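Local coordinates for mandelate racemase/muconate lactonizing protein (Thermobispora bispora, PDB 3VC5) that probably catalyses the magnesium-dependent dehydration of D-glucarate to 5-dehydro-4-deoxy-D-glucarate, as a member of the mandelate racemase/muconate lactonizing enzyme family, at residues 97-102 and 122-127; 197-202 and 367-372; 351-354 and 359-362. All blocks are in the same frame, centred on the assembly; numbering follows the deposited sequence.

Contact 1: residues 97-102 and 122-127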
ATOM      1  N   ARG A  97       0.262   4.717  15.560  1.00 23.98           N
ATOM      2  CA  ARG A  97       0.677   4.873  16.944  1.00 23.88           C
ATOM      3  C   ARG A  97       0.731   3.521  17.674  1.00 23.70           C
ATOM      4  O   ARG A  97       1.647   3.259  18.453  1.00 25.69           O
ATOM      5  CB  ARG A  97      -0.280   5.827  17.651  1.00 27.76           C
ATOM      6  CG  ARG A  97       0.259   6.409  18.916  1.00 37.53           C
ATOM      7  CD  ARG A  97      -0.567   7.641  19.385  1.00 49.49           C
ATOM      8  NE  ARG A  97      -0.050   8.145  20.650  1.00 62.12           N
ATOM      9  CZ  ARG A  97      -0.730   8.918  21.491  1.00 62.18           C
ATOM     10  NH1 ARG A  97      -1.971   9.272  21.207  1.00 68.95           N
ATOM     11  NH2 ARG A  97      -0.168   9.330  22.620  1.00 69.15           N
ATOM     12  N   ILE A  98      -0.274   2.678  17.453  1.00 24.01           N
ATOM     13  CA  ILE A  98      -0.263   1.343  18.043  1.00 23.38           C
ATOM     14  C   ILE A  98       0.947   0.536  17.541  1.00 21.51           C
ATOM     15  O   ILE A  98       1.623  -0.159  18.310  1.00 22.27           O
ATOM     16  CB  ILE A  98      -1.607   0.602  17.744  1.00 22.46           C
ATOM     17  CG1 ILE A  98      -2.744   1.287  18.502  1.00 25.11           C
ATOM     18  CG2 ILE A  98      -1.515  -0.902  18.072  1.00 24.44           C
ATOM     19  CD1 ILE A  98      -4.137   0.869  18.025  1.00 25.50           C
ATOM     20  N   TYR A  99       1.234   0.640  16.251  1.00 23.42           N
ATOM     21  CA  TYR A  99       2.449   0.000  15.707  1.00 23.41           C
ATOM     22  C   TYR A  99       3.733   0.463  16.422  1.00 24.04           C
ATOM     23  O   TYR A  99       4.564  -0.363  16.811  1.00 23.02           O
ATOM     24  CB  TYR A  99       2.568   0.249  14.202  1.00 22.65           C
ATOM     25  CG  TYR A  99       3.612  -0.612  13.547  1.00 22.00           C
ATOM     26  CD1 TYR A  99       3.277  -1.825  12.990  1.00 22.51           C
ATOM     27  CD2 TYR A  99       4.944  -0.180  13.444  1.00 22.69           C
ATOM     28  CE1 TYR A  99       4.210  -2.635  12.385  1.00 23.65           C
ATOM     29  CE2 TYR A  99       5.899  -0.978  12.826  1.00 29.27           C
ATOM     30  CZ  TYR A  99       5.523  -2.195  12.285  1.00 23.81           C
ATOM     31  OH  TYR A  99       6.490  -2.976  11.682  1.00 29.21           O
ATOM     32  N   ARG A 100       3.885   1.778  16.627  1.00 24.10           N
ATOM     33  CA  ARG A 100       5.079   2.302  17.327  1.00 24.50           C
ATOM     34  C   ARG A 100       5.130   1.810  18.777  1.00 25.11           C
ATOM     35  O   ARG A 100       6.205   1.480  19.273  1.00 24.65           O
ATOM     36  CB  ARG A 100       5.116   3.834  17.281  1.00 28.24           C
ATOM     37  CG  ARG A 100       5.417   4.400  15.895  1.00 35.25           C
ATOM     38  CD  ARG A 100       5.830   5.881  15.963  1.00 50.11           C
ATOM     39  NE  ARG A 100       4.886   6.655  16.764  1.00 57.20           N
ATOM     40  CZ  ARG A 100       3.812   7.276  16.282  1.00 61.36           C
ATOM     41  NH1 ARG A 100       3.528   7.234  14.984  1.00 58.11           N
ATOM     42  NH2 ARG A 100       3.016   7.941  17.108  1.00 60.85           N
ATOM     43  N   ARG A 101       3.971   1.699  19.440  1.00 24.34           N
ATOM     44  CA  ARG A 101       3.936   1.187  20.815  1.00 24.12           C
ATOM     45  C   ARG A 101       4.371  -0.287  20.861  1.00 25.47           C
ATOM     46  O   ARG A 101       5.155  -0.695  21.731  1.00 25.79           O
ATOM     47  CB  ARG A 101       2.516   1.357  21.403  1.00 25.30           C
ATOM     48  CG  ARG A 101       2.336   0.954  22.873  1.00 30.25           C
ATOM     49  CD  ARG A 101       3.055   1.864  23.885  1.00 35.09           C
ATOM     50  NE  ARG A 101       2.745   3.294  23.755  1.00 40.61           N
ATOM     51  CZ  ARG A 101       1.705   3.934  24.302  1.00 41.87           C
ATOM     52  NH1 ARG A 101       0.790   3.283  25.026  1.00 41.25           N
ATOM     53  NH2 ARG A 101       1.570   5.248  24.118  1.00 45.85           N
ATOM     54  N   VAL A 102       3.891  -1.080  19.908  1.00 24.31           N
ATOM     55  CA  VAL A 102       4.308  -2.485  19.831  1.00 23.84           C
ATOM     56  C   VAL A 102       5.833  -2.556  19.595  1.00 23.28           C
ATOM     57  O   VAL A 102       6.542  -3.362  20.230  1.00 25.10           O
ATOM     58  CB  VAL A 102       3.561  -3.228  18.724  1.00 21.59           C
ATOM     59  CG1 VAL A 102       4.197  -4.595  18.467  1.00 23.96           C
ATOM     60  CG2 VAL A 102       2.070  -3.397  19.076  1.00 22.40           C
ATOM     61  N   SER A 122      13.345 -11.673  12.248  1.00 28.26           N
ATOM     62  CA  SER A 122      13.994 -10.379  12.178  1.00 27.00           C
ATOM     63  C   SER A 122      13.259  -9.443  13.113  1.00 27.07           C
ATOM     64  O   SER A 122      12.175  -9.770  13.626  1.00 25.19           O
ATOM     65  CB  SER A 122      13.940  -9.806  10.762  1.00 26.86           C
ATOM     66  OG  SER A 122      12.601  -9.680  10.310  1.00 27.81           O
ATOM     67  N   ARG A 123      13.817  -8.259  13.302  1.00 26.98           N
ATOM     68  CA  ARG A 123      13.151  -7.265  14.137  1.00 24.50           C
ATOM     69  C   ARG A 123      11.804  -6.854  13.569  1.00 27.35           C
ATOM     70  O   ARG A 123      10.801  -6.851  14.303  1.00 26.40           O
ATOM     71  CB  ARG A 123      14.010  -6.016  14.323  1.00 27.19           C
ATOM     72  CG  ARG A 123      13.327  -4.952  15.188  1.00 26.15           C
ATOM     73  CD  ARG A 123      13.447  -5.264  16.679  1.00 34.49           C
ATOM     74  NE  ARG A 123      14.659  -4.693  17.279  1.00 50.94           N
ATOM     75  CZ  ARG A 123      15.578  -5.399  17.933  1.00 51.72           C
ATOM     76  NH1 ARG A 123      15.422  -6.705  18.077  1.00 51.96           N
ATOM     77  NH2 ARG A 123      16.651  -4.800  18.449  1.00 43.70           N
ATOM     78  N   VAL A 124      11.757  -6.508  12.284  1.00 23.95           N
ATOM     79  CA  VAL A 124      10.494  -6.053  11.700  1.00 24.29           C
ATOM     80  C   VAL A 124       9.489  -7.191  11.707  1.00 23.09           C
ATOM     81  O   VAL A 124       8.339  -6.975  12.017  1.00 23.84           O
ATOM     82  CB  VAL A 124      10.660  -5.438  10.279  1.00 25.17           C
ATOM     83  CG1 VAL A 124       9.319  -5.211   9.604  1.00 24.48           C
ATOM     84  CG2 VAL A 124      11.504  -4.160  10.366  1.00 30.10           C
ATOM     85  N   LYS A 125       9.900  -8.406  11.334  1.00 22.48           N
ATOM     86  CA  LYS A 125       8.923  -9.478  11.311  1.00 21.30           C
ATOM     87  C   LYS A 125       8.382  -9.742  12.717  1.00 21.45           C
ATOM     88  O   LYS A 125       7.196 -10.097  12.887  1.00 21.49           O
ATOM     89  CB  LYS A 125       9.552 -10.755  10.702  1.00 23.77           C
ATOM     90  CG  LYS A 125       8.555 -11.848  10.325  1.00 22.95           C
ATOM     91  CD  LYS A 125       9.297 -13.009   9.666  1.00 29.94           C
ATOM     92  CE  LYS A 125       8.545 -14.273   9.619  1.00 30.94           C
ATOM     93  NZ  LYS A 125       9.438 -15.471   9.788  1.00 28.54           N
ATOM     94  N   THR A 126       9.234  -9.610  13.737  1.00 22.20           N
ATOM     95  CA  THR A 126       8.787  -9.832  15.120  1.00 22.18           C
ATOM     96  C   THR A 126       7.738  -8.786  15.502  1.00 22.97           C
ATOM     97  O   THR A 126       6.643  -9.118  16.021  1.00 23.13           O
ATOM     98  CB  THR A 126       9.975  -9.772  16.091  1.00 22.70           C
ATOM     99  OG1 THR A 126      10.853 -10.858  15.779  1.00 24.05           O
ATOM    100  CG2 THR A 126       9.497  -9.913  17.548  1.00 24.70           C
ATOM    101  N   VAL A 127       8.037  -7.532  15.193  1.00 23.21           N
ATOM    102  CA  VAL A 127       7.083  -6.422  15.463  1.00 24.15           C
ATOM    103  C   VAL A 127       5.781  -6.650  14.683  1.00 22.34           C
ATOM    104  O   VAL A 127       4.685  -6.522  15.237  1.00 22.55           O
ATOM    105  CB  VAL A 127       7.687  -5.078  15.080  1.00 22.86           C
ATOM    106  CG1 VAL A 127       6.622  -3.940  15.185  1.00 25.40           C
ATOM    107  CG2 VAL A 127       8.888  -4.788  15.975  1.00 27.05           C
TER
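The phenol of Tyr99 lies across the side chain of Val127, the two crossing at about a right angle, so that a single methyl sits over one ring face. That methyl is Val127 CG1, 4.0 Å from the centroid of the Tyr99 ring and 28° off the ring normal, which meets the definition of a CH-pi contact. The ring atom nearest Val127 CG1 is Tyr99 CZ, at 3.6 Å, and the offset is therefore toward the hydroxyl end of the ring. Tyr99 reaches it because CG stands anti to the backbone N (chi1 -168°), which carries the ring out from helix 95-106. Val102 approaches differently: it slides past Val127 in the opposite direction, with the two CG1 methyls 4.1 Å apart and Val102 CG1 also 3.8 Å from Val127 O. Val124 adds a looser touch, Val124 CG1 to Tyr99 OH at 4.2 Å. The short helical segments run at 117° to each other, with axes 11.2 Å apart at closest approach. At the start of helix 123-146, Ser122 is the N-cap, its OG accepting from Lys125 N at 3.2 Å. The Tyr99 hydroxyl is hydrogen-bonded to Asp128, and Phe131 meets its ring edge-to-face. An alanine in place of Tyr99 would be likely to leave Val127 CG1 without its aromatic cover and Asp128 without its phenol partner. With no hydrogen bond between the two segments themselves, their cohesion is dispersive, while the Tyr99 hydroxyl adds a polar tie to Asp128, the residue after Val127 in helix 123-146.

Contact 2: residues 197-202 and 367-372. With PO4 (phosphate ion), chain B.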
ATOM      1  N   ARG A 197     -10.135 -36.678  -2.365  1.00 32.99           N
ATOM      2  CA  ARG A 197     -11.561 -36.967  -2.583  1.00 32.69           C
ATOM      3  C   ARG A 197     -12.368 -36.597  -1.348  1.00 32.94           C
ATOM      4  O   ARG A 197     -13.465 -36.037  -1.447  1.00 32.94           O
ATOM      5  CB  ARG A 197     -11.782 -38.442  -2.912  1.00 36.98           C
ATOM      6  CG  ARG A 197     -11.273 -38.854  -4.278  1.00 38.21           C
ATOM      7  CD  ARG A 197     -11.832 -40.211  -4.677  1.00 39.51           C
ATOM      8  NE  ARG A 197     -11.003 -40.804  -5.722  1.00 42.74           N
ATOM      9  CZ  ARG A 197     -11.037 -40.428  -6.999  1.00 50.61           C
ATOM     10  NH1 ARG A 197     -11.860 -39.453  -7.379  1.00 50.46           N
ATOM     11  NH2 ARG A 197     -10.245 -41.015  -7.891  1.00 53.53           N
ATOM     12  N   LEU A 198     -11.820 -36.932  -0.186  1.00 31.57           N
ATOM     13  CA  LEU A 198     -12.475 -36.649   1.078  1.00 32.16           C
ATOM     14  C   LEU A 198     -12.636 -35.123   1.278  1.00 32.12           C
ATOM     15  O   LEU A 198     -13.753 -34.636   1.468  1.00 34.05           O
ATOM     16  CB  LEU A 198     -11.688 -37.297   2.223  1.00 32.79           C
ATOM     17  CG  LEU A 198     -12.240 -37.327   3.651  1.00 36.73           C
ATOM     18  CD1 LEU A 198     -11.397 -38.223   4.546  1.00 39.55           C
ATOM     19  CD2 LEU A 198     -12.315 -35.942   4.229  1.00 42.46           C
ATOM     20  N   LEU A 199     -11.535 -34.369   1.201  1.00 28.81           N
ATOM     21  CA  LEU A 199     -11.604 -32.925   1.433  1.00 25.45           C
ATOM     22  C   LEU A 199     -12.427 -32.207   0.367  1.00 26.95           C
ATOM     23  O   LEU A 199     -13.185 -31.291   0.683  1.00 28.20           O
ATOM     24  CB  LEU A 199     -10.194 -32.306   1.482  1.00 25.57           C
ATOM     25  CG  LEU A 199      -9.500 -32.221   2.853  1.00 32.19           C
ATOM     26  CD1 LEU A 199      -9.540 -33.517   3.606  1.00 40.27           C
ATOM     27  CD2 LEU A 199      -8.056 -31.695   2.718  1.00 36.85           C
ATOM     28  N   ILE A 200     -12.236 -32.568  -0.901  1.00 28.58           N
ATOM     29  CA  ILE A 200     -12.986 -31.931  -1.978  1.00 27.24           C
ATOM     30  C   ILE A 200     -14.472 -32.247  -1.861  1.00 29.16           C
ATOM     31  O   ILE A 200     -15.319 -31.375  -2.074  1.00 30.75           O
ATOM     32  CB  ILE A 200     -12.403 -32.281  -3.371  1.00 26.55           C
ATOM     33  CG1 ILE A 200     -11.049 -31.574  -3.551  1.00 31.70           C
ATOM     34  CG2 ILE A 200     -13.361 -31.869  -4.505  1.00 33.48           C
ATOM     35  CD1 ILE A 200     -10.187 -32.170  -4.672  1.00 32.73           C
ATOM     36  N   GLY A 201     -14.787 -33.470  -1.447  1.00 29.01           N
ATOM     37  CA  GLY A 201     -16.196 -33.855  -1.266  1.00 29.85           C
ATOM     38  C   GLY A 201     -16.856 -32.986  -0.210  1.00 32.96           C
ATOM     39  O   GLY A 201     -17.998 -32.561  -0.377  1.00 35.61           O
ATOM     40  N   GLU A 202     -16.128 -32.710   0.872  1.00 28.82           N
ATOM     41  CA  GLU A 202     -16.670 -31.947   1.998  1.00 27.41           C
ATOM     42  C   GLU A 202     -16.721 -30.447   1.777  1.00 30.08           C
ATOM     43  O   GLU A 202     -17.706 -29.796   2.148  1.00 30.64           O
ATOM     44  CB  GLU A 202     -15.928 -32.288   3.301  1.00 29.67           C
ATOM     45  CG  GLU A 202     -16.076 -33.771   3.693  1.00 31.75           C
ATOM     46  CD  GLU A 202     -15.304 -34.186   4.947  1.00 32.16           C
ATOM     47  OE1 GLU A 202     -14.610 -33.335   5.539  1.00 41.08           O
ATOM     48  OE2 GLU A 202     -15.414 -35.380   5.346  1.00 35.33           O
ATOM     49  N   HIS A 367      -5.640 -24.366   6.597  1.00 21.50           N
ATOM     50  CA  HIS A 367      -5.607 -25.647   7.314  1.00 22.31           C
ATOM     51  C   HIS A 367      -6.989 -26.039   7.828  1.00 22.61           C
ATOM     52  O   HIS A 367      -7.139 -27.068   8.469  1.00 23.99           O
ATOM     53  CB  HIS A 367      -4.650 -25.574   8.496  1.00 23.22           C
ATOM     54  CG  HIS A 367      -3.194 -25.560   8.113  1.00 20.88           C
ATOM     55  ND1 HIS A 367      -2.563 -24.456   7.563  1.00 23.00           N
ATOM     56  CD2 HIS A 367      -2.249 -26.528   8.194  1.00 20.48           C
ATOM     57  CE1 HIS A 367      -1.286 -24.744   7.351  1.00 23.01           C
ATOM     58  NE2 HIS A 367      -1.069 -25.992   7.736  1.00 21.65           N
ATOM     59  N   THR A 368      -7.993 -25.215   7.556  1.00 22.40           N
ATOM     60  CA  THR A 368      -9.310 -25.408   8.183  1.00 22.66           C
ATOM     61  C   THR A 368      -9.798 -26.870   8.278  1.00 25.91           C
ATOM     62  O   THR A 368     -10.187 -27.302   9.347  1.00 24.78           O
ATOM     63  CB  THR A 368     -10.381 -24.508   7.519  1.00 22.69           C
ATOM     64  OG1 THR A 368     -10.080 -23.122   7.784  1.00 24.52           O
ATOM     65  CG2 THR A 368     -11.781 -24.859   8.028  1.00 25.79           C
ATOM     66  N   PRO A 369      -9.745 -27.651   7.176  1.00 25.54           N
ATOM     67  CA  PRO A 369     -10.344 -29.015   7.293  1.00 23.58           C
ATOM     68  C   PRO A 369      -9.708 -29.839   8.428  1.00 21.52           C
ATOM     69  O   PRO A 369     -10.381 -30.655   9.068  1.00 24.85           O
ATOM     70  CB  PRO A 369     -10.014 -29.645   5.941  1.00 25.47           C
ATOM     71  CG  PRO A 369      -9.927 -28.429   4.988  1.00 28.27           C
ATOM     72  CD  PRO A 369      -9.231 -27.381   5.812  1.00 25.44           C
ATOM     73  N   TRP A 370      -8.406 -29.638   8.665  1.00 22.38           N
ATOM     74  CA  TRP A 370      -7.640 -30.455   9.606  1.00 22.56           C
ATOM     75  C   TRP A 370      -8.056 -30.193  11.038  1.00 22.09           C
ATOM     76  O   TRP A 370      -7.816 -31.036  11.924  1.00 25.78           O
ATOM     77  CB  TRP A 370      -6.123 -30.159   9.430  1.00 20.55           C
ATOM     78  CG  TRP A 370      -5.708 -30.588   8.025  1.00 22.37           C
ATOM     79  CD1 TRP A 370      -5.249 -29.789   7.025  1.00 23.90           C
ATOM     80  CD2 TRP A 370      -5.771 -31.924   7.473  1.00 25.56           C
ATOM     81  NE1 TRP A 370      -5.011 -30.538   5.882  1.00 23.92           N
ATOM     82  CE2 TRP A 370      -5.341 -31.846   6.133  1.00 27.04           C
ATOM     83  CE3 TRP A 370      -6.180 -33.170   7.981  1.00 25.01           C
ATOM     84  CZ2 TRP A 370      -5.262 -32.977   5.303  1.00 25.11           C
ATOM     85  CZ3 TRP A 370      -6.108 -34.285   7.156  1.00 24.26           C
ATOM     86  CH2 TRP A 370      -5.663 -34.183   5.837  1.00 24.46           C
ATOM     87  N   GLN A 371      -8.640 -29.009  11.273  1.00 23.44           N
ATOM     88  CA  GLN A 371      -9.086 -28.676  12.624  1.00 24.97           C
ATOM     89  C   GLN A 371     -10.471 -29.269  12.911  1.00 24.23           C
ATOM     90  O   GLN A 371     -10.965 -29.177  14.027  1.00 24.10           O
ATOM     91  CB  GLN A 371      -9.047 -27.164  12.848  1.00 23.56           C
ATOM     92  CG  GLN A 371      -7.760 -26.736  13.584  1.00 26.13           C
ATOM     93  CD  GLN A 371      -6.516 -27.357  12.953  1.00 26.68           C
ATOM     94  OE1 GLN A 371      -6.059 -26.899  11.883  1.00 24.13           O
ATOM     95  NE2 GLN A 371      -5.975 -28.413  13.585  1.00 23.57           N
ATOM     96  N   ASP A 372     -11.051 -29.898  11.923  1.00 27.11           N
ATOM     97  CA  ASP A 372     -12.296 -30.659  12.078  1.00 30.11           C
ATOM     98  C   ASP A 372     -13.380 -29.997  12.924  1.00 31.03           C
ATOM     99  O   ASP A 372     -13.976 -30.616  13.768  1.00 30.64           O
ATOM    100  CB  ASP A 372     -11.979 -32.048  12.576  1.00 37.95           C
ATOM    101  CG  ASP A 372     -12.975 -33.097  12.102  1.00 45.57           C
ATOM    102  OD1 ASP A 372     -13.682 -32.902  11.130  1.00 46.07           O
ATOM    103  OD2 ASP A 372     -13.057 -34.086  12.774  1.00 55.65           O
TER
HETATM  104  P   PO4 B 501       2.855 -26.224   8.093  1.00 24.80           P
HETATM  105  O1  PO4 B 501       3.475 -27.565   8.189  1.00 26.27           O
HETATM  106  O2  PO4 B 501       1.439 -26.405   8.597  1.00 27.55           O
HETATM  107  O3  PO4 B 501       3.553 -25.246   8.942  1.00 29.31           O
HETATM  108  O4  PO4 B 501       2.893 -25.807   6.713  1.00 29.00           O
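Leu199 packs against Pro369 and Trp370 in a buried, wholly apolar contact between helix 189-203 and the loop that follows helix 344-355, both within the C-terminal barrel domain. Two atoms of one side chain carry it: Leu199 CG, the branch point, lies 4.1 Å from Pro369 CB, and the methyl Leu199 CD2 reaches Trp370 CZ2 at 4.0 Å, on the six-membered part of the indole; in each case the side chains cross at about a right angle. The CD2 methyl approaches the indole obliquely. The CB of Pro369 is directed toward the helix, that of Trp370 away from it. The benzo end of Trp370 nevertheless comes back to the leucine, with CG anti to the carbonyl carbon (chi1 -64°) and chi2 at 116°. The indole is fixed by more than Leu199: its NE1 is hydrogen-bonded to Tyr167 O, and Phe169 and Phe183 each meet it edge-to-face. Within the loop, Trp370 N bonds to His367 O at 2.9 Å, a turn that links the packed residues to His367. That histidine takes no part in the packing; His367 NE2 donates to phosphate O2 at 2.7 Å, with a bent N-H...O angle of 137°, and its ND1 is hydrogen-bonded to Ser339. The phosphate, probably from the crystallisation liquor, is also bonded to Lys211, the predicted proton acceptor, and to Asn42, His47 and Arg421. The chemistry is thus divided within residues 367-372: hydrocarbon surfaces seat Pro369 and Trp370 against the helix, while the imidazole of His367 presents an N-H to an anion at the predicted active site.

Contact 3: residues 351-354 and 359-362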
ATOM      1  N   THR A 351     -10.172 -13.903   4.860  1.00 21.29           N
ATOM      2  CA  THR A 351     -11.216 -13.794   3.858  1.00 21.40           C
ATOM      3  C   THR A 351     -11.525 -12.334   3.500  1.00 20.38           C
ATOM      4  O   THR A 351     -11.647 -12.000   2.325  1.00 24.00           O
ATOM      5  CB  THR A 351     -12.470 -14.559   4.330  1.00 21.31           C
ATOM      6  OG1 THR A 351     -12.117 -15.946   4.491  1.00 22.27           O
ATOM      7  CG2 THR A 351     -13.631 -14.420   3.329  1.00 24.46           C
ATOM      8  N   HIS A 352     -11.631 -11.459   4.500  1.00 23.21           N
ATOM      9  CA  HIS A 352     -11.841 -10.045   4.200  1.00 21.53           C
ATOM     10  C   HIS A 352     -10.655  -9.479   3.430  1.00 21.68           C
ATOM     11  O   HIS A 352     -10.843  -8.699   2.481  1.00 24.08           O
ATOM     12  CB  HIS A 352     -12.067  -9.211   5.495  1.00 22.08           C
ATOM     13  CG  HIS A 352     -13.424  -9.396   6.085  1.00 24.27           C
ATOM     14  ND1 HIS A 352     -14.502  -8.620   5.712  1.00 23.09           N
ATOM     15  CD2 HIS A 352     -13.875 -10.242   7.048  1.00 24.15           C
ATOM     16  CE1 HIS A 352     -15.569  -9.003   6.400  1.00 23.16           C
ATOM     17  NE2 HIS A 352     -15.217  -9.984   7.215  1.00 24.03           N
ATOM     18  N   LEU A 353      -9.440  -9.851   3.842  1.00 21.92           N
ATOM     19  CA  LEU A 353      -8.250  -9.338   3.148  1.00 22.49           C
ATOM     20  C   LEU A 353      -8.270  -9.796   1.681  1.00 22.15           C
ATOM     21  O   LEU A 353      -8.130  -8.986   0.740  1.00 24.09           O
ATOM     22  CB  LEU A 353      -6.971  -9.832   3.841  1.00 23.80           C
ATOM     23  CG  LEU A 353      -5.644  -9.575   3.095  1.00 22.60           C
ATOM     24  CD1 LEU A 353      -5.378  -8.063   2.895  1.00 23.80           C
ATOM     25  CD2 LEU A 353      -4.505 -10.241   3.863  1.00 23.78           C
ATOM     26  N   ALA A 354      -8.425 -11.102   1.460  1.00 22.53           N
ATOM     27  CA  ALA A 354      -8.424 -11.598   0.071  1.00 22.74           C
ATOM     28  C   ALA A 354      -9.594 -11.027  -0.751  1.00 23.48           C
ATOM     29  O   ALA A 354      -9.428 -10.724  -1.938  1.00 25.50           O
ATOM     30  CB  ALA A 354      -8.451 -13.125   0.037  1.00 24.10           C
ATOM     31  N   ALA A 359      -5.281  -7.883  -6.199  1.00 32.23           N
ATOM     32  CA  ALA A 359      -4.180  -8.738  -6.653  1.00 34.64           C
ATOM     33  C   ALA A 359      -4.122 -10.148  -6.043  1.00 33.99           C
ATOM     34  O   ALA A 359      -3.343 -10.990  -6.514  1.00 34.74           O
ATOM     35  CB  ALA A 359      -2.831  -8.018  -6.484  1.00 36.78           C
ATOM     36  N   ILE A 360      -4.919 -10.427  -5.010  1.00 32.39           N
ATOM     37  CA  ILE A 360      -4.898 -11.773  -4.457  1.00 28.33           C
ATOM     38  C   ILE A 360      -5.848 -12.570  -5.336  1.00 33.89           C
ATOM     39  O   ILE A 360      -7.063 -12.595  -5.109  1.00 34.22           O
ATOM     40  CB  ILE A 360      -5.266 -11.843  -2.958  1.00 28.19           C
ATOM     41  CG1 ILE A 360      -4.245 -11.028  -2.129  1.00 29.88           C
ATOM     42  CG2 ILE A 360      -5.319 -13.334  -2.526  1.00 32.27           C
ATOM     43  CD1 ILE A 360      -4.571 -10.911  -0.636  1.00 31.66           C
ATOM     44  N   THR A 361      -5.270 -13.203  -6.352  1.00 34.54           N
ATOM     45  CA  THR A 361      -6.036 -13.822  -7.441  1.00 32.79           C
ATOM     46  C   THR A 361      -5.885 -15.343  -7.502  1.00 32.86           C
ATOM     47  O   THR A 361      -6.601 -16.014  -8.238  1.00 39.52           O
ATOM     48  CB  THR A 361      -5.625 -13.204  -8.811  1.00 33.74           C
ATOM     49  OG1 THR A 361      -4.193 -13.150  -8.897  1.00 39.28           O
ATOM     50  CG2 THR A 361      -6.195 -11.800  -8.946  1.00 45.99           C
ATOM     51  N   HIS A 362      -4.951 -15.889  -6.728  1.00 31.82           N
ATOM     52  CA  HIS A 362      -4.787 -17.332  -6.627  1.00 31.65           C
ATOM     53  C   HIS A 362      -5.591 -17.821  -5.426  1.00 29.00           C
ATOM     54  O   HIS A 362      -5.834 -17.046  -4.491  1.00 29.60           O
ATOM     55  CB  HIS A 362      -3.301 -17.683  -6.458  1.00 30.37           C
ATOM     56  CG  HIS A 362      -2.475 -17.372  -7.665  1.00 32.52           C
ATOM     57  ND1 HIS A 362      -2.254 -18.283  -8.681  1.00 35.17           N
ATOM     58  CD2 HIS A 362      -1.831 -16.239  -8.034  1.00 32.18           C
ATOM     59  CE1 HIS A 362      -1.482 -17.732  -9.606  1.00 34.66           C
ATOM     60  NE2 HIS A 362      -1.221 -16.487  -9.242  1.00 36.52           N
TER
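Ile360 has CG1 anti to its carbonyl carbon (chi1 -61°) and an extended outer bond (chi2 175°), torsions that carry CD1 to the last turn of helix 344-355 and leave CG2 on a second line of approach. The two methyls find separate targets. Ile360 CD1 comes to 4.0 Å from Ala354 CA, touching the helix backbone itself, and to 4.1 Å from Leu353 CG. Ile360 CG2 meets Ala354 CB, also at 4.1 Å. Leu353 has CG anti to its backbone N (chi1 170°), and its side chain crosses that of Ile360 at about a right angle, the end of the isoleucine meeting the leucine's branch point. The isoleucine therefore straddles two consecutive helix residues, and the small side chain of Ala354 probably allows Ile360 CD1 to approach the main chain. The nearest CA atoms, those of Ala354 and Ile360, are 5.7 Å apart, which agrees with such close packing. No hydrogen bond joins the two segments; the surface of 130 Å² buried between them is held by hydrocarbon contact. Around this contact, Leu353 and Ala354 both touch Met337, and Ile360 touches Leu335, both on strand 334-337. At the helix end, Leu353 O is hydrogen-bonded to Thr357 OG1, whereas beyond Ile360 the ring of His362 is hydrogen-bonded through its two nitrogens to Glu261 and Glu334. Helix, returning chain and strand together form the kind of apolar layer expected between the outer helices and the parallel strands of the modified TIM barrel of the enolase superfamily.

Along the chain, contact 1 closes first, in the N-terminal domain, where it joins helices 95-106 and 123-146. Contacts 2 and 3 both belong to the C-terminal barrel domain, contact 3 nested within the long loop of chain that contact 2 closes. The loop after helix 344-355 supplies a segment to each: 359-362 folds back on that helix, and 367-372 goes on to helix 189-203. Their centres are about 21 Å apart. Contact 1 lies about 24 Å from contact 3 and about 35 Å from contact 2 between centres. Contact 2 borders the phosphate site; contact 3 packs the barrel, with Leu353 about 10 Å from the predicted proton acceptor His338 (side chain to side chain); contact 1 holds N-terminal-domain helices together away from the annotated sites.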